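Local coordinates for periplasmic binding protein (Mycobacterium smegmatis, PDB 4MDY), which probably captures an iron-bearing solute outside the cell membrane and delivers it to an ABC transporter, at residues F130-W134 against K135-T139; M151-L154 against I155-V158. All coordinates share one frame; numbering follows the deposited sequence.

In the fold
Running from the N terminus, the chain leaves strand 121-123, passes through the loop that carries 130-133 and enters helix 134-144, where contact 1 spans the junction of loop and first turns. A short connection then leads into helix 148-168, and contact 2 lies within its early turns. Both contacts are local and in series, so neither nests in nor crosses the other; their centres are about 13 Å apart. The two helices touch through these residues: Trp134 CH2 lies 3.7 Å from Val158 CG1, and Thr139 OG1 lies 3.6 Å from Ile155 CD1. Neither closes a long loop; contact 1 ties the loop to helix 134-144, and packing between the contacts ties that helix to 148-168.

Contact 1. Residues F130-W134 against K135-T139; sequences FFEPW and KDQAT
The N-terminal start of helix 134-144 is built here, with Pro133 at the N-cap position and its carbonyl receiving the first helical bond. Gln137 N donates to Pro133 O at 3.2 Å, with an N-H...O angle of 169°; Asp136 N adds a weak bond to the same oxygen. The next turn closes through Ala138 N and Trp134 O. Side chains also meet around this start. Trp134 CG sits between its backbone N and carbonyl carbon (chi1 78°), which lays the indole alongside the following residue: Lys135 N approaches one face, and Lys135 CG makes a CH-pi contact 3.8 Å from the centroid of the six-membered ring, 22° off the normal. Lys135 CE has passed beyond the CE2-CZ2 edge, 3.6 Å from Trp134 CZ2, and the extended chain carries NZ onward to a salt bridge with Asp159. Against the proline ring, Asp136 OD2 comes to 3.5 Å from Pro133 CG. Glu132 reaches forward to the first turn, OE2 lying 3.4 Å from Gln137 CA, while its OE1 accepts from Thr125 N. One water donates to Glu132 O at 2.7 Å and to Gln137 OE1 at 2.9 Å; Gln137 NE2 is bonded to Asp43 and Thr39. Glu132 OE1 and Asp136 OD2 are 5.0 Å apart, so two carboxylates gather at the helix N terminus, where the helix dipole would be expected to favour their negative charge and partly offset their mutual repulsion.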
ATOM      1  N   PHE A 130       1.206  11.759   0.656  1.00 19.71           N
ATOM      2  CA  PHE A 130       0.780  10.471   0.126  1.00 20.97           C
ATOM      3  C   PHE A 130       1.854   9.425   0.419  1.00 19.46           C
ATOM      4  O   PHE A 130       3.048   9.713   0.353  1.00 17.32           O
ATOM      5  CB  PHE A 130       0.595  10.538  -1.389  1.00 23.99           C
ATOM      6  CG  PHE A 130      -0.725  11.113  -1.834  1.00 24.93           C
ATOM      7  CD1 PHE A 130      -1.906  10.414  -1.632  1.00 23.99           C
ATOM      8  CD2 PHE A 130      -0.777  12.330  -2.503  1.00 26.58           C
ATOM      9  CE1 PHE A 130      -3.113  10.923  -2.058  1.00 24.58           C
ATOM     10  CE2 PHE A 130      -1.986  12.851  -2.934  1.00 25.77           C
ATOM     11  CZ  PHE A 130      -3.155  12.144  -2.715  1.00 25.34           C
ATOM     12  N   PHE A 131       1.416   8.210   0.714  1.00 20.90           N
ATOM     13  CA  PHE A 131       2.292   7.043   0.801  1.00 20.56           C
ATOM     14  C   PHE A 131       3.469   7.210   1.763  1.00 18.80           C
ATOM     15  O   PHE A 131       4.595   6.850   1.440  1.00 19.86           O
ATOM     16  CB  PHE A 131       2.766   6.636  -0.600  1.00 22.95           C
ATOM     17  CG  PHE A 131       1.635   6.406  -1.564  1.00 25.71           C
ATOM     18  CD1 PHE A 131       0.662   5.457  -1.290  1.00 28.71           C
ATOM     19  CD2 PHE A 131       1.530   7.148  -2.731  1.00 28.37           C
ATOM     20  CE1 PHE A 131      -0.392   5.245  -2.163  1.00 30.77           C
ATOM     21  CE2 PHE A 131       0.476   6.941  -3.607  1.00 29.86           C
ATOM     22  CZ  PHE A 131      -0.484   5.990  -3.321  1.00 29.00           C
ATOM     23  N   GLU A 132       3.194   7.750   2.946  1.00 18.47           N
ATOM     24  CA  GLU A 132       4.156   7.708   4.052  1.00 19.54           C
ATOM     25  C   GLU A 132       4.364   6.249   4.474  1.00 18.54           C
ATOM     26  O   GLU A 132       3.517   5.394   4.188  1.00 18.52           O
ATOM     27  CB  GLU A 132       3.662   8.540   5.240  1.00 20.06           C
ATOM     28  CG  GLU A 132       2.486   7.936   6.002  1.00 22.41           C
ATOM     29  CD  GLU A 132       2.093   8.714   7.242  1.00 23.04           C
ATOM     30  OE1 GLU A 132       2.792   9.675   7.631  1.00 28.55           O
ATOM     31  OE2 GLU A 132       1.069   8.344   7.841  1.00 26.61           O
ATOM     32  N   PRO A 133       5.487   5.949   5.153  1.00 18.55           N
ATOM     33  CA  PRO A 133       5.740   4.569   5.577  1.00 17.67           C
ATOM     34  C   PRO A 133       4.511   3.884   6.202  1.00 16.89           C
ATOM     35  O   PRO A 133       3.868   4.446   7.089  1.00 17.30           O
ATOM     36  CB  PRO A 133       6.876   4.726   6.598  1.00 17.87           C
ATOM     37  CG  PRO A 133       7.633   5.904   6.101  1.00 18.29           C
ATOM     38  CD  PRO A 133       6.606   6.840   5.507  1.00 17.78           C
ATOM     39  N   TRP A 134       4.183   2.686   5.721  1.00 17.00           N
ATOM     40  CA  TRP A 134       2.980   1.975   6.180  1.00 16.11           C
ATOM     41  C   TRP A 134       2.926   1.821   7.696  1.00 15.64           C
ATOM     42  O   TRP A 134       1.868   1.914   8.290  1.00 13.60           O
ATOM     43  CB  TRP A 134       2.813   0.610   5.476  1.00 16.19           C
ATOM     44  CG  TRP A 134       3.675  -0.505   5.972  1.00 16.28           C
ATOM     45  CD1 TRP A 134       4.967  -0.768   5.608  1.00 16.56           C
ATOM     46  CD2 TRP A 134       3.314  -1.514   6.919  1.00 16.51           C
ATOM     47  NE1 TRP A 134       5.432  -1.877   6.272  1.00 18.58           N
ATOM     48  CE2 TRP A 134       4.441  -2.356   7.084  1.00 16.81           C
ATOM     49  CE3 TRP A 134       2.153  -1.788   7.649  1.00 17.57           C
ATOM     50  CZ2 TRP A 134       4.438  -3.454   7.950  1.00 18.46           C
ATOM     51  CZ3 TRP A 134       2.146  -2.883   8.502  1.00 20.13           C
ATOM     52  CH2 TRP A 134       3.289  -3.704   8.645  1.00 20.08           C
ATOM     53  N   LYS A 135       4.071   1.611   8.333  1.00 15.80           N
ATOM     54  CA  LYS A 135       4.072   1.455   9.778  1.00 16.54           C
ATOM     55  C   LYS A 135       3.700   2.761  10.506  1.00 15.96           C
ATOM     56  O   LYS A 135       3.031   2.727  11.539  1.00 19.53           O
ATOM     57  CB  LYS A 135       5.420   0.919  10.261  1.00 17.52           C
ATOM     58  CG  LYS A 135       5.697  -0.506   9.795  1.00 18.60           C
ATOM     59  CD  LYS A 135       7.056  -0.986  10.283  1.00 21.09           C
ATOM     60  CE  LYS A 135       7.349  -2.389   9.779  1.00 23.24           C
ATOM     61  NZ  LYS A 135       8.686  -2.877  10.214  1.00 24.59           N
ATOM     62  N   ASP A 136       4.130   3.901   9.970  1.00 16.01           N
ATOM     63  CA  ASP A 136       3.809   5.192  10.580  1.00 18.03           C
ATOM     64  C   ASP A 136       2.305   5.425  10.495  1.00 16.07           C
ATOM     65  O   ASP A 136       1.662   5.839  11.458  1.00 17.49           O
ATOM     66  CB  ASP A 136       4.524   6.335   9.866  1.00 20.83           C
ATOM     67  CG  ASP A 136       6.020   6.300  10.043  1.00 24.51           C
ATOM     68  OD1 ASP A 136       6.527   5.529  10.891  1.00 31.57           O
ATOM     69  OD2 ASP A 136       6.693   7.063   9.316  1.00 24.93           O
ATOM     70  N   GLN A 137       1.747   5.146   9.329  1.00 16.41           N
ATOM     71  CA  GLN A 137       0.307   5.265   9.139  1.00 15.10           C
ATOM     72  C   GLN A 137      -0.481   4.321  10.056  1.00 14.19           C
ATOM     73  O   GLN A 137      -1.469   4.725  10.670  1.00 15.64           O
ATOM     74  CB  GLN A 137      -0.041   5.015   7.674  1.00 15.01           C
ATOM     75  CG  GLN A 137      -1.521   4.867   7.415  1.00 15.89           C
ATOM     76  CD  GLN A 137      -1.828   4.864   5.934  1.00 17.30           C
ATOM     77  OE1 GLN A 137      -1.397   5.754   5.202  1.00 17.53           O
ATOM     78  NE2 GLN A 137      -2.566   3.857   5.482  1.00 16.53           N
ATOM     79  N   ALA A 138      -0.061   3.061  10.138  1.00 13.61           N
ATOM     80  CA  ALA A 138      -0.746   2.090  10.983  1.00 14.19           C
ATOM     81  C   ALA A 138      -0.677   2.517  12.440  1.00 15.06           C
ATOM     82  O   ALA A 138      -1.677   2.493  13.147  1.00 12.86           O
ATOM     83  CB  ALA A 138      -0.130   0.709  10.815  1.00 15.73           C
ATOM     84  N   THR A 139       0.507   2.928  12.883  1.00 14.64           N
ATOM     85  CA  THR A 139       0.688   3.309  14.277  1.00 16.20           C
ATOM     86  C   THR A 139      -0.206   4.477  14.719  1.00 14.32           C
ATOM     87  O   THR A 139      -0.860   4.388  15.753  1.00 17.07           O
ATOM     88  CB  THR A 139       2.163   3.615  14.589  1.00 18.62           C
ATOM     89  OG1 THR A 139       2.943   2.445  14.305  1.00 21.16           O
ATOM     90  CG2 THR A 139       2.341   3.974  16.056  1.00 19.69           C
TER
HETATM   91  O   HOH W   1       0.888   5.423   3.405  1.00 22.14           O
HETATM   92  O   HOH W   2       6.058   9.649   7.582  1.00 36.16           O

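Contact 2. Residues M151-L154 against I155-V158; sequences MTEL and IKSV
Lys156 lies over the turn before it in helix 148-168; its lower carbons share Thr152 O, while CB also meets Glu153 O and CD meets Glu153 OE1. CB rests 3.3 Å from Glu153 O, and CG, placed beside the backbone N by a chi1 of -82°, lies 3.6 Å from Thr152 O. CD passes Glu153 OE1 at 4.2 Å, the two side chains crossing at about a right angle. CE then runs beside the Thr152 methyl, 4.0 Å from CG2, with both side chains pointing the same way; Thr152 OG1 is bonded to Asn148 O one turn earlier. At the tip, NZ donates to a water 3.0 Å away, and that water donates in turn to Glu153 OE1. Beneath this run the backbone is regular: Lys156 N donates to Thr152 O with an angle of 172°, flanked by bonds from Ile155 N to Met151 O and from Ser157 N to Glu153 O. On another side of the helix, selenomethionine Met151 and Ile155 turn to helix 134-144, where Met151 touches Ala138 and Ile155 touches Lys135. Lys156 NZ stays 4.9 Å from Glu153 OE1, bridged by one water with no direct salt bridge; any attraction between them would probably be weak at this exposed surface.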
HETATM    1  N   MSE A 151      -2.568  -3.058  17.065  1.00 14.63           N
HETATM    2  CA  MSE A 151      -1.904  -2.570  15.851  1.00 16.13           C
HETATM    3  C   MSE A 151      -0.436  -2.895  15.922  1.00 14.90           C
HETATM    4  O   MSE A 151       0.173  -3.304  14.931  1.00 14.27           O
HETATM    5  CB  MSE A 151      -2.113  -1.069  15.661  1.00 17.17           C
HETATM    6  CG  MSE A 151      -1.645  -0.586  14.291  1.00 18.10           C
HETATM    7 SE   MSE A 151      -2.803  -1.279  12.845  1.00 23.18          SE
HETATM    8  CE  MSE A 151      -4.245   0.026  13.174  1.00 20.74           C
ATOM      9  N   THR A 152       0.145  -2.728  17.099  1.00 14.52           N
ATOM     10  CA  THR A 152       1.547  -3.096  17.287  1.00 15.10           C
ATOM     11  C   THR A 152       1.747  -4.573  16.978  1.00 13.33           C
ATOM     12  O   THR A 152       2.677  -4.941  16.260  1.00 16.70           O
ATOM     13  CB  THR A 152       1.987  -2.794  18.717  1.00 16.71           C
ATOM     14  OG1 THR A 152       1.874  -1.385  18.930  1.00 20.14           O
ATOM     15  CG2 THR A 152       3.432  -3.226  18.959  1.00 20.51           C
ATOM     16  N   GLU A 153       0.879  -5.408  17.534  1.00 15.11           N
ATOM     17  CA  GLU A 153       0.876  -6.839  17.231  1.00 18.54           C
ATOM     18  C   GLU A 153       0.773  -7.129  15.728  1.00 18.04           C
ATOM     19  O   GLU A 153       1.498  -7.979  15.216  1.00 17.84           O
ATOM     20  CB  GLU A 153      -0.275  -7.535  17.966  1.00 21.14           C
ATOM     21  CG  GLU A 153      -0.390  -9.020  17.668  1.00 24.41           C
ATOM     22  CD  GLU A 153       0.848  -9.789  18.085  1.00 30.81           C
ATOM     23  OE1 GLU A 153       1.550  -9.350  19.034  1.00 36.85           O
ATOM     24  OE2 GLU A 153       1.118 -10.830  17.455  1.00 39.87           O
ATOM     25  N   LEU A 154      -0.120  -6.420  15.034  1.00 17.69           N
ATOM     26  CA  LEU A 154      -0.312  -6.607  13.591  1.00 18.84           C
ATOM     27  C   LEU A 154       0.954  -6.259  12.797  1.00 19.08           C
ATOM     28  O   LEU A 154       1.330  -6.976  11.870  1.00 18.30           O
ATOM     29  CB  LEU A 154      -1.493  -5.769  13.085  1.00 19.23           C
ATOM     30  CG  LEU A 154      -2.890  -6.325  13.363  1.00 19.06           C
ATOM     31  CD1 LEU A 154      -3.899  -5.192  13.473  1.00 17.77           C
ATOM     32  CD2 LEU A 154      -3.309  -7.323  12.286  1.00 18.85           C
ATOM     33  N   ILE A 155       1.616  -5.171  13.174  1.00 18.14           N
ATOM     34  CA  ILE A 155       2.886  -4.792  12.547  1.00 19.91           C
ATOM     35  C   ILE A 155       3.948  -5.884  12.774  1.00 20.03           C
ATOM     36  O   ILE A 155       4.644  -6.292  11.835  1.00 20.91           O
ATOM     37  CB  ILE A 155       3.378  -3.420  13.062  1.00 20.64           C
ATOM     38  CG1 ILE A 155       2.426  -2.305  12.596  1.00 20.89           C
ATOM     39  CG2 ILE A 155       4.795  -3.132  12.570  1.00 20.85           C
ATOM     40  CD1 ILE A 155       2.624  -0.963  13.285  1.00 22.48           C
ATOM     41  N   LYS A 156       4.058  -6.356  14.014  1.00 19.05           N
ATOM     42  CA  LYS A 156       4.941  -7.480  14.361  1.00 20.43           C
ATOM     43  C   LYS A 156       4.656  -8.715  13.516  1.00 19.54           C
ATOM     44  O   LYS A 156       5.575  -9.379  13.039  1.00 21.47           O
ATOM     45  CB  LYS A 156       4.766  -7.884  15.826  1.00 23.13           C
ATOM     46  CG  LYS A 156       5.527  -7.043  16.829  1.00 29.32           C
ATOM     47  CD  LYS A 156       5.174  -7.449  18.255  1.00 32.23           C
ATOM     48  CE  LYS A 156       5.753  -6.473  19.271  1.00 33.66           C
ATOM     49  NZ  LYS A 156       5.454  -6.861  20.675  1.00 36.08           N
ATOM     50  N   SER A 157       3.372  -9.024  13.370  1.00 19.44           N
ATOM     51  CA  SER A 157       2.919 -10.205  12.631  1.00 19.58           C
ATOM     52  C   SER A 157       3.365 -10.174  11.164  1.00 18.69           C
ATOM     53  O   SER A 157       3.805 -11.185  10.624  1.00 18.48           O
ATOM     54  CB  SER A 157       1.394 -10.313  12.713  1.00 22.52           C
ATOM     55  OG  SER A 157       0.942 -11.499  12.098  1.00 24.86           O
ATOM     56  N   VAL A 158       3.242  -9.010  10.530  1.00 18.27           N
ATOM     57  CA  VAL A 158       3.690  -8.819   9.150  1.00 20.27           C
ATOM     58  C   VAL A 158       5.197  -9.007   9.023  1.00 20.28           C
ATOM     59  O   VAL A 158       5.655  -9.738   8.150  1.00 19.02           O
ATOM     60  CB  VAL A 158       3.288  -7.430   8.614  1.00 20.93           C
ATOM     61  CG1 VAL A 158       4.016  -7.105   7.310  1.00 21.97           C
ATOM     62  CG2 VAL A 158       1.780  -7.358   8.424  1.00 22.07           C
TER
HETATM   63  O   HOH W   3       2.531  -6.764  20.246  1.00 32.48           O